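Local structure of 70-KDA soluble lytic transglycosylase (Escherichia coli, 1SLY) at residues Ser462-Pro467 and Tyr533-Tyr538; Gly100-Gln105 and Thr131-Pro136. The protein cleaves the glycosidic bonds between N-acetylmuramic acid and N-acetylglucosamine in peptidoglycan, leaving a 1,6-anhydro bond in the muramic acid residue. All blocks are in the same frame, centred on the assembly; numbering follows the deposited sequence.

Overall arrangement
Two loop-to-helix contacts of one all-helical chain illustrate how chemistry follows place in the fold. Contact 1 joins the loop 462-467 to helix 523-540 within the Slt-type catalytic domain; partly buried, it hides 357 Å² summed over both sides and combines amide hydrogen bonds with aliphatic and aromatic packing. Contact 2 sets the first turn of helix 102-114 against the loop 131-136 at the surface; it buries 185 Å², again summed, and depends on van der Waals touches alone. The contacts share no helix and lie on opposite sides of the chain's centre, their own centres about 46 Å apart. Y533 of segment 533-538 bonds bulgecin A, though it does not touch the loop.

Contact 1. Residues Ser462-Pro467 and Tyr533-Tyr538; sequences SGKEIP and YLQYVY. With BLG (4-O-(4-O-sulfonyl-N-acetylglucosamininyl)-5-methylhydroxy-L-proline-taurine), chain B.
Q535 reaches from helix 523-540 into the loop 462-467, where its amide serves the backbone and side chain of E465 at once. With CG anti to the backbone N (chi1 168°) the chain leaves the helix, and a bend at chi2 brings the amide up to the loop. Q535 CB lies 3.7 Å from K464 CD, and Q535 CG meets K464 CG at 3.9 Å, the two chains crossing at a slant; K464 NZ goes elsewhere, to the carbonyl of Y460. Q535 CD follows, 3.7 Å from E465 N. At the tip, Q535 OE1 accepts from E465 N at 2.7 Å, the donor sitting above the carbonyl plane, and more weakly from I466 N. Q535 NE2 donates to E465 OE1 at 3.1 Å in a fairly straight bond (162°), the carboxylate oxygen using its anti lone pair and lying close to the amide plane. Y538, about one helix turn after Q535, offers a ring face to I466 CG2, 3.8 Å from the ring centroid, a CH-pi contact; P467 CD approaches Y538 OH at 3.5 Å. Replacing Q535 by alanine is likely to leave the E465 and I466 amides without their shared acceptor and the E465 carboxylate freer to turn. From the same helix, Y533 OH accepts a 2.9 Å hydrogen bond from O3 of bulgecin A, which also bonds E478, the predicted active-site residue. Helix 523-540 thus carries polar side chains in two directions: Q535 holds successive loop amides through one oxygen, while Y533 lends its hydroxyl to the inhibitor pocket.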
ATOM      1  N   SER A 462     -17.362 -26.120   4.793  1.00 17.02           N
ATOM      2  CA  SER A 462     -18.452 -27.049   5.171  1.00 16.32           C
ATOM      3  C   SER A 462     -18.470 -27.529   6.625  1.00 18.16           C
ATOM      4  O   SER A 462     -19.534 -27.645   7.226  1.00 21.33           O
ATOM      5  CB  SER A 462     -18.431 -28.305   4.348  1.00 17.81           C
ATOM      6  OG  SER A 462     -18.874 -27.943   3.072  1.00 37.79           O
ATOM      7  N   GLY A 463     -17.357 -27.883   7.261  1.00 17.72           N
ATOM      8  CA  GLY A 463     -17.436 -28.266   8.674  1.00 18.30           C
ATOM      9  C   GLY A 463     -17.107 -27.139   9.667  1.00 20.54           C
ATOM     10  O   GLY A 463     -16.643 -27.373  10.803  1.00 24.67           O
ATOM     11  N   LYS A 464     -17.301 -25.913   9.182  1.00 13.99           N
ATOM     12  CA  LYS A 464     -16.963 -24.720   9.930  1.00 10.12           C
ATOM     13  C   LYS A 464     -18.181 -23.808  10.143  1.00 12.30           C
ATOM     14  O   LYS A 464     -19.177 -23.916   9.418  1.00 13.91           O
ATOM     15  CB  LYS A 464     -15.864 -24.027   9.164  1.00  5.00           C
ATOM     16  CG  LYS A 464     -14.496 -24.464   9.598  1.00  5.00           C
ATOM     17  CD  LYS A 464     -13.387 -23.603   9.017  1.00  5.00           C
ATOM     18  CE  LYS A 464     -12.105 -24.404   8.892  1.00  5.00           C
ATOM     19  NZ  LYS A 464     -12.275 -25.610   8.020  1.00  5.00           N
ATOM     20  N   GLU A 465     -18.190 -22.914  11.128  1.00  9.41           N
ATOM     21  CA  GLU A 465     -19.364 -22.040  11.287  1.00 10.52           C
ATOM     22  C   GLU A 465     -19.333 -20.758  10.422  1.00 10.18           C
ATOM     23  O   GLU A 465     -20.383 -20.153  10.206  1.00  9.63           O
ATOM     24  CB  GLU A 465     -19.503 -21.636  12.741  1.00 17.23           C
ATOM     25  CG  GLU A 465     -19.251 -22.699  13.786  1.00 26.65           C
ATOM     26  CD  GLU A 465     -19.321 -22.160  15.205  1.00 40.65           C
ATOM     27  OE1 GLU A 465     -18.309 -21.616  15.726  1.00 37.85           O
ATOM     28  OE2 GLU A 465     -20.419 -22.287  15.795  1.00 54.22           O
ATOM     29  N   ILE A 466     -18.126 -20.293  10.033  1.00  8.67           N
ATOM     30  CA  ILE A 466     -17.924 -19.129   9.160  1.00  6.30           C
ATOM     31  C   ILE A 466     -18.613 -19.289   7.830  1.00  7.58           C
ATOM     32  O   ILE A 466     -18.430 -20.299   7.169  1.00 10.68           O
ATOM     33  CB  ILE A 466     -16.461 -18.828   8.808  1.00  5.00           C
ATOM     34  CG1 ILE A 466     -15.770 -20.001   8.099  1.00  5.00           C
ATOM     35  CG2 ILE A 466     -15.816 -18.403  10.098  1.00  5.00           C
ATOM     36  CD1 ILE A 466     -14.293 -19.860   7.814  1.00  5.00           C
ATOM     37  N   PRO A 467     -19.499 -18.383   7.388  1.00 12.21           N
ATOM     38  CA  PRO A 467     -20.130 -18.561   6.086  1.00  5.00           C
ATOM     39  C   PRO A 467     -19.105 -18.552   4.981  1.00  5.00           C
ATOM     40  O   PRO A 467     -18.046 -17.936   5.066  1.00  5.00           O
ATOM     41  CB  PRO A 467     -21.167 -17.434   6.037  1.00  5.00           C
ATOM     42  CG  PRO A 467     -20.903 -16.523   7.148  1.00  5.00           C
ATOM     43  CD  PRO A 467     -20.250 -17.372   8.190  1.00 11.38           C
ATOM     44  N   TYR A 533      -7.660 -20.306  10.564  1.00 13.42           N
ATOM     45  CA  TYR A 533      -7.458 -19.081  11.367  1.00 14.33           C
ATOM     46  C   TYR A 533      -8.702 -18.154  11.452  1.00 16.44           C
ATOM     47  O   TYR A 533      -9.024 -17.616  12.514  1.00 19.53           O
ATOM     48  CB  TYR A 533      -6.337 -18.241  10.814  1.00 11.05           C
ATOM     49  CG  TYR A 533      -5.915 -17.203  11.826  1.00 18.44           C
ATOM     50  CD1 TYR A 533      -5.488 -17.602  13.084  1.00 11.28           C
ATOM     51  CD2 TYR A 533      -5.907 -15.837  11.524  1.00 21.32           C
ATOM     52  CE1 TYR A 533      -5.056 -16.665  13.998  1.00 13.11           C
ATOM     53  CE2 TYR A 533      -5.470 -14.896  12.443  1.00 10.12           C
ATOM     54  CZ  TYR A 533      -5.042 -15.327  13.669  1.00  5.00           C
ATOM     55  OH  TYR A 533      -4.537 -14.433  14.563  1.00  7.82           O
ATOM     56  N   LEU A 534      -9.456 -17.962  10.371  1.00 14.18           N
ATOM     57  CA  LEU A 534     -10.686 -17.205  10.426  1.00 11.65           C
ATOM     58  C   LEU A 534     -11.769 -17.844  11.305  1.00 12.48           C
ATOM     59  O   LEU A 534     -12.422 -17.096  12.026  1.00 14.82           O
ATOM     60  CB  LEU A 534     -11.145 -17.017   9.008  1.00 11.14           C
ATOM     61  CG  LEU A 534     -12.290 -16.028   8.811  1.00 11.98           C
ATOM     62  CD1 LEU A 534     -12.052 -14.705   9.529  1.00  5.00           C
ATOM     63  CD2 LEU A 534     -12.428 -15.865   7.314  1.00 17.32           C
ATOM     64  N   GLN A 535     -11.990 -19.162  11.342  1.00 12.13           N
ATOM     65  CA  GLN A 535     -12.950 -19.818  12.276  1.00  7.93           C
ATOM     66  C   GLN A 535     -12.469 -19.734  13.711  1.00  5.80           C
ATOM     67  O   GLN A 535     -13.238 -19.591  14.646  1.00  8.67           O
ATOM     68  CB  GLN A 535     -13.127 -21.284  11.886  1.00  9.98           C
ATOM     69  CG  GLN A 535     -13.808 -22.286  12.760  1.00  5.00           C
ATOM     70  CD  GLN A 535     -15.213 -21.914  13.105  1.00 13.18           C
ATOM     71  OE1 GLN A 535     -16.075 -21.712  12.258  1.00 15.83           O
ATOM     72  NE2 GLN A 535     -15.500 -21.838  14.374  1.00 10.28           N
ATOM     73  N   TYR A 536     -11.188 -19.778  13.927  1.00  5.00           N
ATOM     74  CA  TYR A 536     -10.654 -19.590  15.247  1.00  5.00           C
ATOM     75  C   TYR A 536     -11.010 -18.221  15.789  1.00  8.67           C
ATOM     76  O   TYR A 536     -11.505 -18.143  16.915  1.00 15.13           O
ATOM     77  CB  TYR A 536      -9.179 -19.714  15.196  1.00  8.01           C
ATOM     78  CG  TYR A 536      -8.537 -19.273  16.477  1.00  9.42           C
ATOM     79  CD1 TYR A 536      -8.840 -19.947  17.632  1.00 11.30           C
ATOM     80  CD2 TYR A 536      -7.632 -18.246  16.511  1.00  5.00           C
ATOM     81  CE1 TYR A 536      -8.241 -19.609  18.796  1.00 11.14           C
ATOM     82  CE2 TYR A 536      -7.029 -17.909  17.686  1.00  5.00           C
ATOM     83  CZ  TYR A 536      -7.336 -18.596  18.816  1.00  5.00           C
ATOM     84  OH  TYR A 536      -6.727 -18.311  20.021  1.00 25.70           O
ATOM     85  N   VAL A 537     -10.694 -17.185  15.007  1.00  9.42           N
ATOM     86  CA  VAL A 537     -10.962 -15.742  15.287  1.00  7.35           C
ATOM     87  C   VAL A 537     -12.497 -15.420  15.372  1.00  7.69           C
ATOM     88  O   VAL A 537     -12.999 -14.774  16.281  1.00  8.49           O
ATOM     89  CB  VAL A 537     -10.088 -15.122  14.138  1.00 12.86           C
ATOM     90  CG1 VAL A 537     -10.758 -14.100  13.275  1.00 24.01           C
ATOM     91  CG2 VAL A 537      -8.868 -14.575  14.830  1.00  5.00           C
ATOM     92  N   TYR A 538     -13.335 -16.010  14.550  1.00  6.26           N
ATOM     93  CA  TYR A 538     -14.780 -15.855  14.583  1.00  8.04           C
ATOM     94  C   TYR A 538     -15.374 -16.394  15.873  1.00 10.02           C
ATOM     95  O   TYR A 538     -16.007 -15.642  16.619  1.00 11.52           O
ATOM     96  CB  TYR A 538     -15.328 -16.582  13.369  1.00  5.00           C
ATOM     97  CG  TYR A 538     -16.761 -16.496  12.979  1.00  5.00           C
ATOM     98  CD1 TYR A 538     -17.234 -15.357  12.369  1.00  7.13           C
ATOM     99  CD2 TYR A 538     -17.614 -17.575  13.103  1.00  5.41           C
ATOM    100  CE1 TYR A 538     -18.522 -15.276  11.878  1.00  5.00           C
ATOM    101  CE2 TYR A 538     -18.914 -17.526  12.610  1.00  5.00           C
ATOM    102  CZ  TYR A 538     -19.356 -16.360  11.998  1.00  6.34           C
ATOM    103  OH  TYR A 538     -20.632 -16.249  11.496  1.00 18.08           O
TER
HETATM  104  C1  BLG B 619      -2.050 -10.295  10.814  1.00 11.14           C
HETATM  105  C2  BLG B 619      -2.089 -11.778  11.222  1.00  9.95           C
HETATM  106  C3  BLG B 619      -2.403 -11.837  12.722  1.00 12.52           C
HETATM  107  C4  BLG B 619      -1.468 -10.918  13.521  1.00 14.85           C
HETATM  108  C5  BLG B 619      -1.412  -9.489  12.944  1.00  9.22           C
HETATM  109  O5  BLG B 619      -1.117  -9.527  11.555  1.00 10.99           O
HETATM  110  O1  BLG B 619      -1.727 -10.305   9.478  1.00  8.25           O
HETATM  111  N2  BLG B 619      -3.039 -12.522  10.409  1.00  9.54           N
HETATM  112  C7  BLG B 619      -2.759 -13.555   9.639  1.00  8.47           C
HETATM  113  O7  BLG B 619      -1.643 -14.063   9.561  1.00  8.10           O
HETATM  114  C8  BLG B 619      -3.927 -14.169   8.914  1.00  5.00           C
HETATM  115  O3  BLG B 619      -2.275 -13.149  13.243  1.00 14.52           O
HETATM  116  O4  BLG B 619      -2.000 -10.884  14.844  1.00 19.27           O
HETATM  117  S4  BLG B 619      -1.202 -11.501  16.054  1.00 14.88           S
HETATM  118  O41 BLG B 619      -0.279 -12.524  15.582  1.00 18.03           O
HETATM  119  O42 BLG B 619      -2.152 -12.129  16.946  1.00 17.48           O
HETATM  120  O43 BLG B 619      -0.532 -10.422  16.751  1.00 14.47           O
HETATM  121  C6  BLG B 619      -0.338  -8.627  13.578  1.00  9.97           C
HETATM  122  O6  BLG B 619       0.553  -9.365  14.392  1.00 17.42           O
HETATM  123  CA  BLG B 619      -2.215  -9.688   7.384  1.00 12.18           C
HETATM  124  CB  BLG B 619      -1.983  -9.180   8.789  1.00  8.88           C
HETATM  125  CG  BLG B 619      -0.773  -8.312   8.574  1.00 10.72           C
HETATM  126  CD  BLG B 619      -1.244  -7.512   7.321  1.00 14.12           C
HETATM  127  N   BLG B 619      -2.197  -8.456   6.610  1.00 11.68           N
HETATM  128  C9  BLG B 619      -3.445 -10.553   7.217  1.00 10.71           C
HETATM  129  O9  BLG B 619      -4.478  -9.592   7.032  1.00 14.41           O
HETATM  130  C10 BLG B 619      -0.145  -7.050   6.362  1.00 21.75           C
HETATM  131  O10 BLG B 619       0.703  -7.751   5.797  1.00 22.16           O
HETATM  132  N3  BLG B 619      -0.332  -5.776   6.093  1.00 27.96           N
HETATM  133  C11 BLG B 619       0.459  -4.991   5.194  1.00 32.36           C
HETATM  134  C12 BLG B 619       1.665  -4.466   5.946  1.00 40.54           C
HETATM  135  S   BLG B 619       2.340  -3.222   4.805  1.00 50.05           S
HETATM  136  OS1 BLG B 619       3.763  -2.967   5.287  1.00 47.35           O
HETATM  137  OS2 BLG B 619       2.209  -3.712   3.377  1.00 45.71           O
HETATM  138  OS3 BLG B 619       1.488  -1.968   4.843  1.00 48.52           O

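Contact 2. Residues Gly100-Gln105 and Thr131-Pro136; sequences GTTEAQ and TGKSQP
The N-terminal turn of helix 102-114 packs against the loop that joins helix 118-129 to helix 139-148, and the P136 ring takes most of the contact. P136 presents that ring to two successive side chains of the turn. T102 comes at it with its methyl: CG2, anti to the backbone N, rests 3.4 Å from P136 CD and 3.6 Å from Q135 OE1, the threonine crossing the proline at about a right angle. E103 runs antiparallel to the P136 side chain, its CG 3.3 Å from P136 CB, so it is the aliphatic CG of the acidic side chain, not its carboxylate, that lies against the proline. No hydrogen bond spans the two segments; those nearby are made within the loop and to its neighbours. K133 NZ donates to Q135 OE1 at 3.0 Å, nearly in line with the carbonyl, and T131 OG1 accepts from K133 N in an ST turn. Q135 NE2 ties back to the carbonyl of L128, and R160 holds the carbonyls of T131 and K133. T101, just before the helix, touches helix 69-85 together with E103 and A104; the helix start is thus flanked by helix 69-85 and by loop 131-136, the latter held by helices 118-129 and 154-166.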
ATOM      1  N   GLY A 100      15.255   3.895 -16.175  1.00 26.99           N
ATOM      2  CA  GLY A 100      14.156   3.996 -15.204  1.00 28.71           C
ATOM      3  C   GLY A 100      14.488   3.781 -13.726  1.00 30.15           C
ATOM      4  O   GLY A 100      13.809   4.196 -12.787  1.00 35.39           O
ATOM      5  N   THR A 101      15.574   3.102 -13.521  1.00 24.23           N
ATOM      6  CA  THR A 101      16.027   2.792 -12.190  1.00 22.47           C
ATOM      7  C   THR A 101      16.917   3.856 -11.561  1.00 24.56           C
ATOM      8  O   THR A 101      17.651   4.519 -12.290  1.00 29.06           O
ATOM      9  CB  THR A 101      16.676   1.423 -12.386  1.00 21.07           C
ATOM     10  OG1 THR A 101      15.650   0.580 -11.900  1.00 29.20           O
ATOM     11  CG2 THR A 101      17.968   1.094 -11.683  1.00 15.80           C
ATOM     12  N   THR A 102      16.914   3.975 -10.233  1.00 22.10           N
ATOM     13  CA  THR A 102      17.728   4.963  -9.510  1.00 20.40           C
ATOM     14  C   THR A 102      19.200   4.612  -9.582  1.00 20.88           C
ATOM     15  O   THR A 102      20.008   5.489  -9.874  1.00 23.63           O
ATOM     16  CB  THR A 102      17.338   5.070  -8.002  1.00 24.80           C
ATOM     17  OG1 THR A 102      15.977   5.512  -7.915  1.00 26.11           O
ATOM     18  CG2 THR A 102      18.160   6.102  -7.242  1.00 22.34           C
ATOM     19  N   GLU A 103      19.606   3.354  -9.382  1.00 19.12           N
ATOM     20  CA  GLU A 103      21.023   2.978  -9.584  1.00 15.84           C
ATOM     21  C   GLU A 103      21.445   3.296 -11.015  1.00 13.34           C
ATOM     22  O   GLU A 103      22.509   3.867 -11.208  1.00 15.42           O
ATOM     23  CB  GLU A 103      21.305   1.497  -9.423  1.00 23.16           C
ATOM     24  CG  GLU A 103      21.738   1.058  -8.052  1.00 36.07           C
ATOM     25  CD  GLU A 103      23.042   0.284  -8.011  1.00 44.39           C
ATOM     26  OE1 GLU A 103      23.125  -0.688  -8.806  1.00 34.22           O
ATOM     27  OE2 GLU A 103      23.942   0.643  -7.183  1.00 40.31           O
ATOM     28  N   ALA A 104      20.552   3.040 -11.976  1.00  8.63           N
ATOM     29  CA  ALA A 104      20.830   3.235 -13.398  1.00  9.94           C
ATOM     30  C   ALA A 104      21.049   4.691 -13.717  1.00 13.61           C
ATOM     31  O   ALA A 104      22.061   5.057 -14.319  1.00 16.45           O
ATOM     32  CB  ALA A 104      19.699   2.735 -14.244  1.00  9.71           C
ATOM     33  N   GLN A 105      20.138   5.535 -13.257  1.00 16.62           N
ATOM     34  CA  GLN A 105      20.324   6.981 -13.396  1.00 16.30           C
ATOM     35  C   GLN A 105      21.582   7.520 -12.729  1.00 15.33           C
ATOM     36  O   GLN A 105      22.258   8.345 -13.335  1.00 20.42           O
ATOM     37  CB  GLN A 105      19.154   7.683 -12.833  1.00 12.24           C
ATOM     38  CG  GLN A 105      17.940   7.503 -13.713  1.00 20.61           C
ATOM     39  CD  GLN A 105      16.684   7.704 -12.897  1.00 23.63           C
ATOM     40  OE1 GLN A 105      16.706   8.175 -11.765  1.00 24.85           O
ATOM     41  NE2 GLN A 105      15.527   7.337 -13.371  1.00 30.02           N
ATOM     42  N   THR A 131      16.409  14.507  -1.501  1.00  9.88           N
ATOM     43  CA  THR A 131      15.715  13.344  -0.922  1.00  9.20           C
ATOM     44  C   THR A 131      16.288  12.833   0.387  1.00 11.72           C
ATOM     45  O   THR A 131      17.483  12.623   0.497  1.00 16.41           O
ATOM     46  CB  THR A 131      15.701  12.060  -1.820  1.00 10.57           C
ATOM     47  OG1 THR A 131      14.907  11.110  -1.103  1.00 16.55           O
ATOM     48  CG2 THR A 131      17.098  11.441  -2.115  1.00  8.12           C
ATOM     49  N   GLY A 132      15.481  12.579   1.397  1.00 13.03           N
ATOM     50  CA  GLY A 132      16.009  12.062   2.664  1.00 16.72           C
ATOM     51  C   GLY A 132      16.108  10.545   2.721  1.00 19.11           C
ATOM     52  O   GLY A 132      16.534   9.952   3.715  1.00 20.83           O
ATOM     53  N   LYS A 133      15.620   9.934   1.645  1.00 18.79           N
ATOM     54  CA  LYS A 133      15.743   8.506   1.427  1.00 18.15           C
ATOM     55  C   LYS A 133      17.210   8.279   1.095  1.00 19.23           C
ATOM     56  O   LYS A 133      17.885   9.109   0.498  1.00 22.19           O
ATOM     57  CB  LYS A 133      14.894   8.068   0.254  1.00 16.46           C
ATOM     58  CG  LYS A 133      15.041   6.588  -0.035  1.00 40.75           C
ATOM     59  CD  LYS A 133      14.858   6.355  -1.528  1.00 61.75           C
ATOM     60  CE  LYS A 133      15.628   5.130  -2.048  1.00 69.19           C
ATOM     61  NZ  LYS A 133      15.903   5.214  -3.520  1.00 67.49           N
ATOM     62  N   SER A 134      17.775   7.211   1.579  1.00 21.44           N
ATOM     63  CA  SER A 134      19.136   6.867   1.184  1.00 20.86           C
ATOM     64  C   SER A 134      19.162   6.323  -0.237  1.00 21.39           C
ATOM     65  O   SER A 134      18.365   5.457  -0.604  1.00 21.41           O
ATOM     66  CB  SER A 134      19.720   5.806   2.077  1.00 21.64           C
ATOM     67  OG  SER A 134      19.971   6.361   3.343  1.00 27.31           O
ATOM     68  N   GLN A 135      20.087   6.866  -1.008  1.00 21.69           N
ATOM     69  CA  GLN A 135      20.280   6.458  -2.394  1.00 15.88           C
ATOM     70  C   GLN A 135      21.231   5.259  -2.612  1.00 15.73           C
ATOM     71  O   GLN A 135      22.012   4.865  -1.723  1.00 20.16           O
ATOM     72  CB  GLN A 135      20.738   7.704  -3.112  1.00  9.66           C
ATOM     73  CG  GLN A 135      19.693   8.785  -3.108  1.00  6.95           C
ATOM     74  CD  GLN A 135      18.480   8.453  -3.931  1.00 17.31           C
ATOM     75  OE1 GLN A 135      17.943   7.364  -3.861  1.00 25.20           O
ATOM     76  NE2 GLN A 135      17.969   9.316  -4.773  1.00 20.38           N
ATOM     77  N   PRO A 136      21.167   4.601  -3.775  1.00 10.83           N
ATOM     78  CA  PRO A 136      22.065   3.500  -4.149  1.00  8.95           C
ATOM     79  C   PRO A 136      23.550   3.696  -3.892  1.00 12.48           C
ATOM     80  O   PRO A 136      23.987   4.829  -4.063  1.00 16.68           O
ATOM     81  CB  PRO A 136      21.794   3.303  -5.600  1.00  5.00           C
ATOM     82  CG  PRO A 136      20.329   3.540  -5.579  1.00 11.97           C
ATOM     83  CD  PRO A 136      20.191   4.829  -4.847  1.00 10.09           C
TER